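Local coordinates for protein putative lipase/esterase (Lactobacillus plantarum WCFS1, PDB 3BXP) that probably hydrolyses carboxylic ester bonds as a member of the alpha/beta-hydrolase superfamily, its natural substrate not being established, at residues L75-G78 and D79-V82; T93-W96 and I97-Q100; T125-G128 and V129-P133; L135-Y139 and H140-Y144; L186-P189 and A190-P193. One frame throughout, in Å; residues are numbered along the deposited sequence.

Contact 1: residues L75-G78 and D79-V82; sequences LIVG and DQSV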
loop_
_atom_site.group_PDB
_atom_site.type_symbol
_atom_site.label_atom_id
_atom_site.label_comp_id
_atom_site.label_asym_id
_atom_site.label_seq_id
_atom_site.Cartn_x
_atom_site.Cartn_y
_atom_site.Cartn_z
ATOM N N LEU B 75 -16.416 -5.507 -24.543
ATOM C CA LEU B 75 -15.665 -6.743 -24.309
ATOM C C LEU B 75 -15.168 -7.274 -25.654
ATOM O O LEU B 75 -15.494 -6.726 -26.733
ATOM C CB LEU B 75 -16.576 -7.810 -23.707
ATOM C CG LEU B 75 -17.238 -7.444 -22.394
ATOM C CD1 LEU B 75 -18.230 -8.531 -21.986
ATOM C CD2 LEU B 75 -16.117 -7.170 -21.366
ATOM N N ILE B 76 -14.404 -8.357 -25.586
ATOM C CA ILE B 76 -13.788 -8.915 -26.815
ATOM C C ILE B 76 -14.783 -9.854 -27.509
ATOM O O ILE B 76 -14.497 -10.382 -28.539
ATOM C CB ILE B 76 -12.406 -9.625 -26.569
ATOM C CG1 ILE B 76 -12.528 -10.861 -25.686
ATOM C CG2 ILE B 76 -11.366 -8.714 -25.970
ATOM C CD1 ILE B 76 -11.293 -11.758 -25.811
ATOM N N VAL B 77 -15.940 -10.058 -26.898
ATOM C CA VAL B 77 -16.962 -10.994 -27.428
ATOM C C VAL B 77 -17.245 -10.726 -28.884
ATOM O O VAL B 77 -17.280 -9.579 -29.325
ATOM C CB VAL B 77 -18.283 -10.913 -26.610
ATOM C CG1 VAL B 77 -17.989 -11.216 -25.128
ATOM C CG2 VAL B 77 -18.946 -9.555 -26.818
ATOM N N GLY B 78 -17.443 -11.816 -29.627
ATOM C CA GLY B 78 -17.766 -11.715 -31.039
ATOM C C GLY B 78 -16.651 -11.129 -31.864
ATOM O O GLY B 78 -16.887 -10.426 -32.840
ATOM N N ASP B 79 -15.428 -11.431 -31.460
ATOM C CA ASP B 79 -14.229 -11.041 -32.201
ATOM C C ASP B 79 -14.136 -9.525 -32.363
ATOM O O ASP B 79 -14.011 -8.977 -33.453
ATOM C CB ASP B 79 -14.168 -11.713 -33.566
ATOM C CG ASP B 79 -12.835 -11.552 -34.202
ATOM O OD1 ASP B 79 -11.898 -11.147 -33.490
ATOM O OD2 ASP B 79 -12.680 -11.862 -35.404
ATOM N N GLN B 80 -14.203 -8.868 -31.227
ATOM C CA GLN B 80 -14.027 -7.419 -31.138
ATOM C C GLN B 80 -12.824 -7.090 -30.260
ATOM O O GLN B 80 -12.330 -7.927 -29.489
ATOM C CB GLN B 80 -15.268 -6.784 -30.565
ATOM C CG GLN B 80 -16.515 -7.086 -31.371
ATOM C CD GLN B 80 -17.724 -6.480 -30.749
ATOM O OE1 GLN B 80 -18.434 -7.128 -29.961
ATOM N NE2 GLN B 80 -17.967 -5.224 -31.056
ATOM N N SER B 81 -12.366 -5.855 -30.378
ATOM C CA SER B 81 -11.400 -5.318 -29.429
ATOM C C SER B 81 -12.103 -4.389 -28.459
ATOM O O SER B 81 -13.202 -3.886 -28.700
ATOM C CB SER B 81 -10.270 -4.596 -30.124
ATOM O OG SER B 81 -9.661 -5.435 -31.094
ATOM N N VAL B 82 -11.412 -4.172 -27.359
ATOM C CA VAL B 82 -11.936 -3.381 -26.269
ATOM C C VAL B 82 -11.728 -1.902 -26.544
ATOM O O VAL B 82 -12.543 -1.088 -26.190
ATOM C CB VAL B 82 -11.217 -3.764 -24.925
ATOM C CG1 VAL B 82 -11.586 -2.806 -23.791
ATOM C CG2 VAL B 82 -11.528 -5.204 -24.566
#

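Contact 2: residues T93-W96 and I97-Q100; sequences TIDW and ITTQ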
loop_
_atom_site.group_PDB
_atom_site.type_symbol
_atom_site.label_atom_id
_atom_site.label_comp_id
_atom_site.label_asym_id
_atom_site.label_seq_id
_atom_site.Cartn_x
_atom_site.Cartn_y
_atom_site.Cartn_z
ATOM N N THR B 93 -20.416 8.013 -20.830
ATOM C CA THR B 93 -21.172 7.734 -19.589
ATOM C C THR B 93 -21.047 8.930 -18.633
ATOM O O THR B 93 -22.023 9.338 -17.935
ATOM C CB THR B 93 -20.686 6.410 -18.922
ATOM O OG1 THR B 93 -20.793 5.322 -19.846
ATOM C CG2 THR B 93 -21.489 6.091 -17.664
ATOM N N ILE B 94 -19.839 9.445 -18.541
ATOM C CA ILE B 94 -19.611 10.658 -17.780
ATOM C C ILE B 94 -20.489 11.797 -18.361
ATOM O O ILE B 94 -21.194 12.516 -17.623
ATOM C CB ILE B 94 -18.127 11.072 -17.768
ATOM C CG1 ILE B 94 -17.280 10.061 -16.936
ATOM C CG2 ILE B 94 -17.998 12.473 -17.211
ATOM C CD1 ILE B 94 -15.743 10.166 -17.176
ATOM N N ASP B 95 -20.476 11.945 -19.674
ATOM C CA ASP B 95 -21.348 12.941 -20.320
ATOM C C ASP B 95 -22.819 12.714 -19.989
ATOM O O ASP B 95 -23.543 13.597 -19.532
ATOM C CB ASP B 95 -21.121 12.864 -21.819
ATOM C CG ASP B 95 -21.836 13.945 -22.592
ATOM O OD1 ASP B 95 -23.051 13.900 -22.599
ATOM O OD2 ASP B 95 -21.198 14.783 -23.242
ATOM N N TRP B 96 -23.256 11.469 -20.126
ATOM C CA TRP B 96 -24.654 11.164 -19.800
ATOM C C TRP B 96 -25.013 11.555 -18.351
ATOM O O TRP B 96 -26.040 12.186 -18.074
ATOM C CB TRP B 96 -24.958 9.693 -20.089
ATOM C CG TRP B 96 -26.377 9.345 -19.821
ATOM C CD1 TRP B 96 -27.471 9.587 -20.634
ATOM C CD2 TRP B 96 -26.886 8.680 -18.649
ATOM N NE1 TRP B 96 -28.612 9.101 -20.021
ATOM C CE2 TRP B 96 -28.278 8.553 -18.812
ATOM C CE3 TRP B 96 -26.286 8.167 -17.480
ATOM C CZ2 TRP B 96 -29.088 7.931 -17.841
ATOM C CZ3 TRP B 96 -27.101 7.567 -16.520
ATOM C CH2 TRP B 96 -28.482 7.457 -16.718
ATOM N N ILE B 97 -24.117 11.250 -17.420
ATOM C CA ILE B 97 -24.334 11.599 -16.014
ATOM C C ILE B 97 -24.532 13.106 -15.896
ATOM O O ILE B 97 -25.406 13.537 -15.158
ATOM C CB ILE B 97 -23.170 11.099 -15.126
ATOM C CG1 ILE B 97 -23.274 9.558 -14.950
ATOM C CG2 ILE B 97 -23.140 11.831 -13.786
ATOM C CD1 ILE B 97 -22.024 8.863 -14.502
ATOM N N THR B 98 -23.722 13.896 -16.599
ATOM C CA THR B 98 -23.874 15.344 -16.517
ATOM C C THR B 98 -25.258 15.781 -16.988
ATOM O O THR B 98 -25.842 16.704 -16.446
ATOM C CB THR B 98 -22.767 16.177 -17.247
ATOM O OG1 THR B 98 -22.831 16.032 -18.669
ATOM C CG2 THR B 98 -21.399 15.818 -16.744
ATOM N N THR B 99 -25.800 15.108 -17.996
ATOM C CA THR B 99 -27.057 15.494 -18.528
ATOM C C THR B 99 -28.137 15.164 -17.491
ATOM O O THR B 99 -29.224 15.715 -17.577
ATOM C CB THR B 99 -27.407 14.832 -19.908
ATOM O OG1 THR B 99 -27.662 13.446 -19.728
ATOM C CG2 THR B 99 -26.287 15.046 -20.961
ATOM N N GLN B 100 -27.843 14.234 -16.551
ATOM C CA GLN B 100 -28.814 13.826 -15.506
ATOM C C GLN B 100 -28.634 14.530 -14.188
ATOM O O GLN B 100 -29.276 14.160 -13.185
ATOM C CB GLN B 100 -28.660 12.324 -15.243
ATOM C CG GLN B 100 -28.842 11.519 -16.472
ATOM C CD GLN B 100 -30.253 11.628 -17.010
ATOM O OE1 GLN B 100 -31.219 11.450 -16.266
ATOM N NE2 GLN B 100 -30.384 11.953 -18.287
#

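Contact 3: residues T125-G128 and V129-P133; sequences TYNG and VATQP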
loop_
_atom_site.group_PDB
_atom_site.type_symbol
_atom_site.label_atom_id
_atom_site.label_comp_id
_atom_site.label_asym_id
_atom_site.label_seq_id
_atom_site.Cartn_x
_atom_site.Cartn_y
_atom_site.Cartn_z
ATOM N N THR B 125 -6.412 3.556 -17.590
ATOM C CA THR B 125 -6.065 4.097 -18.913
ATOM C C THR B 125 -6.799 5.444 -19.129
ATOM O O THR B 125 -6.215 6.410 -19.653
ATOM C CB THR B 125 -6.434 3.091 -20.000
ATOM O OG1 THR B 125 -5.675 1.876 -19.785
ATOM C CG2 THR B 125 -6.132 3.635 -21.435
ATOM N N TYR B 126 -8.079 5.489 -18.754
ATOM C CA TYR B 126 -8.884 6.710 -18.838
ATOM C C TYR B 126 -8.231 7.846 -18.063
ATOM O O TYR B 126 -8.165 9.038 -18.512
ATOM C CB TYR B 126 -10.328 6.471 -18.365
ATOM C CG TYR B 126 -11.243 7.613 -18.813
ATOM C CD1 TYR B 126 -11.775 7.621 -20.098
ATOM C CD2 TYR B 126 -11.566 8.645 -17.958
ATOM C CE1 TYR B 126 -12.599 8.643 -20.513
ATOM C CE2 TYR B 126 -12.363 9.690 -18.384
ATOM C CZ TYR B 126 -12.891 9.673 -19.645
ATOM O OH TYR B 126 -13.704 10.756 -20.031
ATOM N N ASN B 127 -7.733 7.491 -16.894
ATOM C CA ASN B 127 -7.165 8.485 -15.995
ATOM C C ASN B 127 -5.979 9.185 -16.675
ATOM O O ASN B 127 -5.719 10.392 -16.473
ATOM C CB ASN B 127 -6.766 7.873 -14.645
ATOM C CG ASN B 127 -6.595 8.922 -13.579
ATOM O OD1 ASN B 127 -7.184 10.012 -13.667
ATOM N ND2 ASN B 127 -5.762 8.642 -12.579
ATOM N N GLY B 128 -5.279 8.433 -17.506
ATOM C CA GLY B 128 -4.143 8.951 -18.277
ATOM C C GLY B 128 -4.495 9.724 -19.528
ATOM O O GLY B 128 -4.097 10.848 -19.728
ATOM N N VAL B 129 -5.258 9.082 -20.381
ATOM C CA VAL B 129 -5.752 9.663 -21.623
ATOM C C VAL B 129 -6.649 10.903 -21.473
ATOM O O VAL B 129 -6.472 11.884 -22.192
ATOM C CB VAL B 129 -6.540 8.587 -22.415
ATOM C CG1 VAL B 129 -7.238 9.181 -23.641
ATOM C CG2 VAL B 129 -5.600 7.485 -22.826
ATOM N N ALA B 130 -7.613 10.830 -20.558
ATOM C CA ALA B 130 -8.660 11.854 -20.409
ATOM C C ALA B 130 -8.110 13.145 -19.793
ATOM O O ALA B 130 -8.829 14.131 -19.768
ATOM C CB ALA B 130 -9.896 11.350 -19.562
ATOM N N THR B 131 -6.859 13.103 -19.305
ATOM C CA THR B 131 -6.253 14.205 -18.558
ATOM C C THR B 131 -5.083 14.797 -19.342
ATOM O O THR B 131 -4.362 15.695 -18.864
ATOM C CB THR B 131 -5.774 13.757 -17.116
ATOM O OG1 THR B 131 -4.879 12.664 -17.253
ATOM C CG2 THR B 131 -6.924 13.386 -16.163
ATOM N N GLN B 132 -4.897 14.311 -20.568
ATOM C CA GLN B 132 -3.905 14.883 -21.527
ATOM C C GLN B 132 -4.574 15.364 -22.820
ATOM O O GLN B 132 -5.134 14.569 -23.573
ATOM C CB GLN B 132 -2.865 13.841 -21.910
ATOM C CG GLN B 132 -2.035 13.406 -20.786
ATOM C CD GLN B 132 -1.085 12.301 -21.147
ATOM O OE1 GLN B 132 -0.310 12.433 -22.081
ATOM N NE2 GLN B 132 -1.109 11.215 -20.379
ATOM N N PRO B 133 -4.514 16.678 -23.093
ATOM C CA PRO B 133 -5.283 17.226 -24.220
ATOM C C PRO B 133 -5.002 16.498 -25.534
ATOM O O PRO B 133 -5.890 16.293 -26.348
ATOM C CB PRO B 133 -4.805 18.685 -24.295
ATOM C CG PRO B 133 -4.305 18.984 -22.885
ATOM C CD PRO B 133 -3.747 17.703 -22.366
#

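Contact 4: residues L135-Y139 and H140-Y144; sequences LRTRY and HLDHY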
loop_
_atom_site.group_PDB
_atom_site.type_symbol
_atom_site.label_atom_id
_atom_site.label_comp_id
_atom_site.label_asym_id
_atom_site.label_seq_id
_atom_site.Cartn_x
_atom_site.Cartn_y
_atom_site.Cartn_z
ATOM N N LEU B 135 -4.020 13.431 -26.021
ATOM C CA LEU B 135 -4.624 12.088 -26.020
ATOM C C LEU B 135 -6.164 12.132 -26.088
ATOM O O LEU B 135 -6.789 11.261 -26.730
ATOM C CB LEU B 135 -4.143 11.255 -24.826
ATOM C CG LEU B 135 -2.659 10.901 -24.806
ATOM C CD1 LEU B 135 -2.436 9.883 -23.741
ATOM C CD2 LEU B 135 -2.153 10.344 -26.166
ATOM N N ARG B 136 -6.793 13.121 -25.451
ATOM C CA ARG B 136 -8.241 13.295 -25.621
ATOM C C ARG B 136 -8.612 13.448 -27.077
ATOM O O ARG B 136 -9.646 12.934 -27.547
ATOM C CB ARG B 136 -8.757 14.510 -24.848
ATOM C CG ARG B 136 -8.773 14.320 -23.350
ATOM C CD ARG B 136 -9.689 15.304 -22.669
ATOM N NE ARG B 136 -11.065 15.228 -23.145
ATOM C CZ ARG B 136 -12.033 14.553 -22.541
ATOM N NH1 ARG B 136 -11.775 13.860 -21.432
ATOM N NH2 ARG B 136 -13.254 14.551 -23.056
ATOM N N THR B 137 -7.748 14.140 -27.815
ATOM C CA THR B 137 -8.069 14.452 -29.191
ATOM C C THR B 137 -7.951 13.166 -29.954
ATOM O O THR B 137 -8.868 12.743 -30.653
ATOM C CB THR B 137 -7.149 15.510 -29.797
ATOM O OG1 THR B 137 -7.447 16.782 -29.215
ATOM C CG2 THR B 137 -7.381 15.597 -31.294
ATOM N N ARG B 138 -6.833 12.504 -29.730
ATOM C CA ARG B 138 -6.521 11.296 -30.463
ATOM C C ARG B 138 -7.587 10.230 -30.308
ATOM O O ARG B 138 -7.814 9.444 -31.217
ATOM C CB ARG B 138 -5.191 10.734 -29.989
ATOM C CG ARG B 138 -4.807 9.427 -30.625
ATOM C CD ARG B 138 -3.664 8.789 -29.841
ATOM N NE ARG B 138 -2.437 9.555 -29.988
ATOM C CZ ARG B 138 -1.618 9.433 -31.024
ATOM N NH1 ARG B 138 -1.904 8.565 -31.988
ATOM N NH2 ARG B 138 -0.516 10.171 -31.094
ATOM N N TYR B 139 -8.224 10.187 -29.133
ATOM C CA TYR B 139 -9.180 9.100 -28.798
ATOM C C TYR B 139 -10.602 9.652 -28.758
ATOM O O TYR B 139 -11.556 9.010 -28.278
ATOM C CB TYR B 139 -8.784 8.405 -27.479
ATOM C CG TYR B 139 -7.516 7.586 -27.657
ATOM C CD1 TYR B 139 -7.507 6.420 -28.430
ATOM C CD2 TYR B 139 -6.358 7.966 -27.065
ATOM C CE1 TYR B 139 -6.356 5.689 -28.616
ATOM C CE2 TYR B 139 -5.196 7.245 -27.225
ATOM C CZ TYR B 139 -5.191 6.108 -28.013
ATOM O OH TYR B 139 -4.030 5.372 -28.175
ATOM N N HIS B 140 -10.715 10.865 -29.288
ATOM C CA HIS B 140 -11.995 11.479 -29.547
ATOM C C HIS B 140 -12.807 11.702 -28.292
ATOM O O HIS B 140 -14.011 11.499 -28.340
ATOM C CB HIS B 140 -12.782 10.590 -30.521
ATOM C CG HIS B 140 -12.039 10.290 -31.795
ATOM N ND1 HIS B 140 -12.060 11.131 -32.889
ATOM C CD2 HIS B 140 -11.229 9.258 -32.130
ATOM C CE1 HIS B 140 -11.305 10.621 -33.847
ATOM N NE2 HIS B 140 -10.788 9.486 -33.413
ATOM N N LEU B 141 -12.159 12.105 -27.192
ATOM C CA LEU B 141 -12.804 12.249 -25.877
ATOM C C LEU B 141 -13.238 13.689 -25.652
ATOM O O LEU B 141 -13.870 14.042 -24.639
ATOM C CB LEU B 141 -11.891 11.831 -24.714
ATOM C CG LEU B 141 -11.395 10.393 -24.606
ATOM C CD1 LEU B 141 -10.650 10.128 -23.268
ATOM C CD2 LEU B 141 -12.531 9.404 -24.885
ATOM N N ASP B 142 -12.859 14.544 -26.583
ATOM C CA ASP B 142 -13.157 15.966 -26.459
ATOM C C ASP B 142 -14.541 16.267 -27.042
ATOM O O ASP B 142 -14.963 17.413 -27.122
ATOM C CB ASP B 142 -12.049 16.814 -27.104
ATOM C CG ASP B 142 -11.743 16.411 -28.543
ATOM O OD1 ASP B 142 -12.526 15.646 -29.149
ATOM O OD2 ASP B 142 -10.713 16.884 -29.071
ATOM N N HIS B 143 -15.247 15.213 -27.428
ATOM C CA HIS B 143 -16.619 15.326 -27.852
ATOM C C HIS B 143 -17.572 15.223 -26.640
ATOM O O HIS B 143 -18.767 15.488 -26.728
ATOM C CB HIS B 143 -16.885 14.249 -28.909
ATOM C CG HIS B 143 -16.036 14.424 -30.138
ATOM N ND1 HIS B 143 -14.680 14.699 -30.073
ATOM C CD2 HIS B 143 -16.354 14.416 -31.456
ATOM C CE1 HIS B 143 -14.201 14.830 -31.297
ATOM N NE2 HIS B 143 -15.193 14.654 -32.153
ATOM N N TYR B 144 -17.023 14.865 -25.487
ATOM C CA TYR B 144 -17.865 14.593 -24.330
ATOM C C TYR B 144 -17.644 15.606 -23.228
ATOM O O TYR B 144 -16.555 16.057 -23.008
ATOM C CB TYR B 144 -17.538 13.208 -23.737
ATOM C CG TYR B 144 -17.588 12.099 -24.744
ATOM C CD1 TYR B 144 -18.773 11.726 -25.320
ATOM C CD2 TYR B 144 -16.438 11.414 -25.081
ATOM C CE1 TYR B 144 -18.820 10.702 -26.245
ATOM C CE2 TYR B 144 -16.465 10.391 -25.967
ATOM C CZ TYR B 144 -17.658 10.038 -26.567
ATOM O OH TYR B 144 -17.660 9.016 -27.495
#

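Contact 5: residues L186-P189 and A190-P193; sequences LVTP and ASKP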
loop_
_atom_site.group_PDB
_atom_site.type_symbol
_atom_site.label_atom_id
_atom_site.label_comp_id
_atom_site.label_asym_id
_atom_site.label_seq_id
_atom_site.Cartn_x
_atom_site.Cartn_y
_atom_site.Cartn_z
ATOM N N LEU B 186 1.075 6.092 -19.170
ATOM C CA LEU B 186 0.261 7.246 -19.559
ATOM C C LEU B 186 0.032 8.208 -18.386
ATOM O O LEU B 186 -0.695 9.209 -18.503
ATOM C CB LEU B 186 -1.088 6.791 -20.128
ATOM C CG LEU B 186 -1.043 5.779 -21.296
ATOM C CD1 LEU B 186 -2.425 5.343 -21.780
ATOM C CD2 LEU B 186 -0.268 6.340 -22.439
ATOM N N VAL B 187 0.647 7.888 -17.245
ATOM C CA VAL B 187 0.553 8.734 -16.052
ATOM C C VAL B 187 1.366 10.025 -16.294
ATOM O O VAL B 187 2.464 9.981 -16.858
ATOM C CB VAL B 187 1.053 8.019 -14.772
ATOM C CG1 VAL B 187 1.144 8.995 -13.578
ATOM C CG2 VAL B 187 0.146 6.773 -14.461
ATOM N N THR B 188 0.787 11.146 -15.881
ATOM C CA THR B 188 1.465 12.456 -15.896
ATOM C C THR B 188 0.977 13.222 -14.644
ATOM O O THR B 188 0.123 12.750 -13.918
ATOM C CB THR B 188 1.123 13.303 -17.152
ATOM O OG1 THR B 188 -0.228 13.791 -17.057
ATOM C CG2 THR B 188 1.329 12.497 -18.466
ATOM N N PRO B 189 1.584 14.362 -14.351
ATOM C CA PRO B 189 1.115 15.089 -13.183
ATOM C C PRO B 189 -0.345 15.512 -13.295
ATOM O O PRO B 189 -0.936 15.932 -12.295
ATOM C CB PRO B 189 2.068 16.295 -13.162
ATOM C CG PRO B 189 3.318 15.708 -13.701
ATOM C CD PRO B 189 2.843 14.916 -14.863
ATOM N N ALA B 190 -0.915 15.400 -14.486
ATOM C CA ALA B 190 -2.329 15.756 -14.734
ATOM C C ALA B 190 -3.315 14.637 -14.353
ATOM O O ALA B 190 -4.528 14.850 -14.319
ATOM C CB ALA B 190 -2.532 16.135 -16.215
ATOM N N SER B 191 -2.798 13.429 -14.142
ATOM C CA SER B 191 -3.640 12.280 -13.797
ATOM C C SER B 191 -4.381 12.627 -12.496
ATOM O O SER B 191 -3.799 13.265 -11.617
ATOM C CB SER B 191 -2.819 11.001 -13.603
ATOM O OG SER B 191 -2.274 10.555 -14.837
ATOM N N LYS B 192 -5.643 12.221 -12.351
ATOM C CA LYS B 192 -6.384 12.540 -11.103
ATOM C C LYS B 192 -5.926 11.576 -10.008
ATOM O O LYS B 192 -5.406 10.494 -10.280
ATOM C CB LYS B 192 -7.890 12.391 -11.270
ATOM C CG LYS B 192 -8.515 13.210 -12.367
ATOM C CD LYS B 192 -8.231 14.696 -12.200
ATOM C CE LYS B 192 -8.777 15.474 -13.427
ATOM N NZ LYS B 192 -8.689 16.954 -13.257
ATOM N N PRO B 193 -6.109 11.963 -8.744
ATOM C CA PRO B 193 -5.709 11.127 -7.623
ATOM C C PRO B 193 -6.344 9.719 -7.648
ATOM O O PRO B 193 -7.481 9.512 -8.083
ATOM C CB PRO B 193 -6.213 11.928 -6.410
ATOM C CG PRO B 193 -6.134 13.304 -6.861
ATOM C CD PRO B 193 -6.633 13.248 -8.286
HETATM O O HOH W 1 -2.241 11.902 -17.313
HETATM O O HOH W 2 -3.335 15.735 -10.589
#

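Contact 1: residues L75-G78 and D79-V82
Ile76 meets Gln80 and Val82 across the turn that leads from strand 67-72 to helix 85-99. Its CB lies 3.4 Å from Gln80 O, above a CA that makes a CH...O contact with the same oxygen. From there the branches part. CG2 passes Gln80 O and rests against Val82 CG2 at 3.8 Å, the two side chains crossing at a slant. CG1 sits between the backbone N and the carbonyl carbon (chi1 64°), which carries CD1 away from the turn, and the side chain packs on Gln173 of helix 168-174.

The backbone closes the turn: Gln80 N donates to Ile76 O over 3.1 Å, nearly straight at 172°, although the donor stands well above the carbonyl plane. Gly78 and Asp79 at the apex both have positive phi, which suits glycine and is less usual for an aspartate. Asp79 has its polar partners outside the turn: OD1 bonds Gln173 NE2 and N4 of a bound HEPES molecule, probably from the crystallisation liquor. Gln80 lays CG 3.3 Å from Val77 O. One backbone bond and an apolar base thus hold the turn, while the polar side chain at its apex serves Gln173.

Contact 2: residues T93-W96 and I97-Q100
Trp96 and Gln100 meet where helix 85-99 ends, Gln100 being the first residue beyond it, and the backbone carbonyls begin to run short of amide partners. Thr93 O and Ile94 O still receive ordinary helical bonds from Ile97 N and Thr98 N, and Thr93 OG1 bonds Gln89 O. Asp95 O takes two donors: Thr99 N, at 3.1 Å, and Thr98 OG1, which comes in the carbonyl plane on a lone pair at 2.7 Å. Trp96 O gets only weak bonds from Thr99 N and Gln100 N, but Thr99 OG1 reaches it on a lone pair at 2.6 Å. Both threonines hold OG1 between the backbone N and the carbonyl carbon (chi1 68° and 70°), the position that turns the hydroxyl back along the helix. Threonine suits these sites because its hydroxyl supplies a donor while its methyl rests on the preceding turn. Asp95 OD2 is taken up outside, by Gln145 N.

Gln100, bent at chi2, folds back so that CG stands over the six-membered ring of Trp96, 3.8 Å from its centroid, in a CH-pi contact. Its amide is turned only 15° from the ring plane, and NE2 bonds Thr99 OG1 weakly. With an alanine at Trp96, Gln100 would probably lose its platform and a gap would open against strands 2-9 and 16-23. This is a helix C-terminus with threonine hydroxyls bonded to i-3 carbonyls, packed against the central sheet of an alpha/beta-hydrolase fold.

Contact 3: residues T125-G128 and V129-P133
The Tyr126 ring carries the methyl of Ala130 over one face, displaced from the centre toward the rim and 23° off the ring normal, a CH-pi contact whose modelled closeness is doubtful. The ring also meets that of His148, planes at about 55°, and Leu90 and Ile94 of helix 85-99 pack on this side chain. The amide of Asn127 finds its partners in other parts of the chain: OD1 accepts from His148 NE2, and ND2 gives to Tyr213 OH and Lys192 O. The amide of Gln132 bonds within the turn, NE2 reaching Gly128 O in a weak bond of 3.1 Å.

Tyr126 holds CG anti to the backbone N (chi1 -164°), which swings the ring over the residue one turn later, and Ala130, with only a methyl, can lie beneath it. A glycine replacing Tyr126 would probably leave the Ala130 methyl without its ring and open a gap beside His148 and helix 85-99.

Backbone bonds carry the helix to its end: Val129 N to Thr125 O at 2.9 Å, and Ala130 N to Tyr126 O at 2.8 Å. Asn127 O is then met by a side chain, Thr131 OG1, at a short 2.5 Å. Thr125 and Val129 lie side by side, their CG2 methyls 4.1 Å apart. A type I turn beginning at Val129 takes over, and Gln132, its last residue, occupies the N-cap position of the next helix. Here ends helix 118-129, which follows the probable nucleophile elbow around Ser117, as in alpha/beta-hydrolases.

Contact 4: residues L135-Y139 and H140-Y144
Backbone hydrogen bonds between Arg136, Thr137, His140 and Leu141 form a Schellman motif at the end of helix 133-138. Leu141 N donates to Arg136 O, 2.7 Å away and at 169°, in the carbonyl plane. His140 N gives to Thr137 O at 3.0 Å, this donor standing above the carbonyl plane. His140 is the C-prime residue with positive phi (62°), a site more often given to glycine. Its side chain is exposed, and the ring has Thr137 O over one face, toward the rim. A type I turn from Leu141 to Tyr144 follows, its closing backbone bond weak.

Apolar contact comes chiefly from Leu141, whose CG approaches Tyr139 CB at 4.4 Å. Leucine suits this place because the chain, once reversed, points it inward against helix 118-129.

Polar and charged side chains contribute less certainly. The Arg136 guanidinium is modelled too close to Leu141 O, and the residue has two conformers, which makes that approach doubtful. Thr137 OG1 lies 3.3 Å from Asp142 OD2, but its proton may instead serve Pro133 O, and Asp142 also has two conformers. Tyr139 is clearer: its OH bonds Asp177 OD2, which gives the hydroxyl of this buried residue a polar mate.

Leu141 packs on Tyr126 and Val129 of helix 118-129, while His140 and Tyr144 reach helix 85-99 at Gln88. After the cap the chain lies against these two helices before it enters strand 150-154.

Contact 5: residues L186-P189 and A190-P193
Thr188 OG1 and Ser191 OG stand 4.4 Å apart across a tight turn and are bridged by a water. That water lies 2.8 Å from Thr188 OG1 and from Ser191 OG, and it donates weakly to Leu186 O. Thr188 keeps OG1 between the backbone N and the carbonyl carbon (chi1 72°), which aims the oxygen forward along the chain toward Ala190. There it accepts from Ala190 N at 3.1 Å, as in an ST turn, although the modelled place of that nitrogen is less sure. The Ala190 methyl comes up to the same oxygen, 3.4 Å from Thr188 OG1.

The backbone makes a type I beta turn from Thr188 to Ser191, in the loop before strand 194-199 of the alpha/beta-hydrolase sheet. Pro189 suits its second position, since its ring fixes the phi required there. Ser191 N closes the turn on Thr188 O at 3.0 Å, from above the carbonyl plane.

Ser191 folds OG back over the start of the turn, where it lies near Thr188 O in a weak and unsettled bond and 3.6 Å from Val187 CA. Val187 carries its own branches to helix 208-219, packing on Tyr213, Ala216 and Met217, and the buried Ser191 also touches Met217. A second water, 2.7 Å from Ser191 O, donates to that oxygen and to Pro189 O, joining the two carbonyls.

Contacts 3 and 5 are the closest pair, their centres about 7 Å apart: Asn127 ND2 lies 3.0 Å from Lys192 O, probably hydrogen-bonded, and Thr131 O lies 3.2 Å from Ala190 CB. Contact 4 follows contact 3 along the chain, with centres about 9 Å apart, and Val129 CG1 meets Leu141 CD1 at 3.6 Å. Contact 2 borders both, through Ile94 CD1 on Tyr126 OH and Asp95 OD2 beside Tyr144 CA. Contact 1 stands apart, its nearest atoms about 9 Å from contacts 3 and 4; it touches a HEPES molecule, probably from the crystallisation liquor, while contact 3 ends the helix that begins beside the presumed nucleophile Ser117.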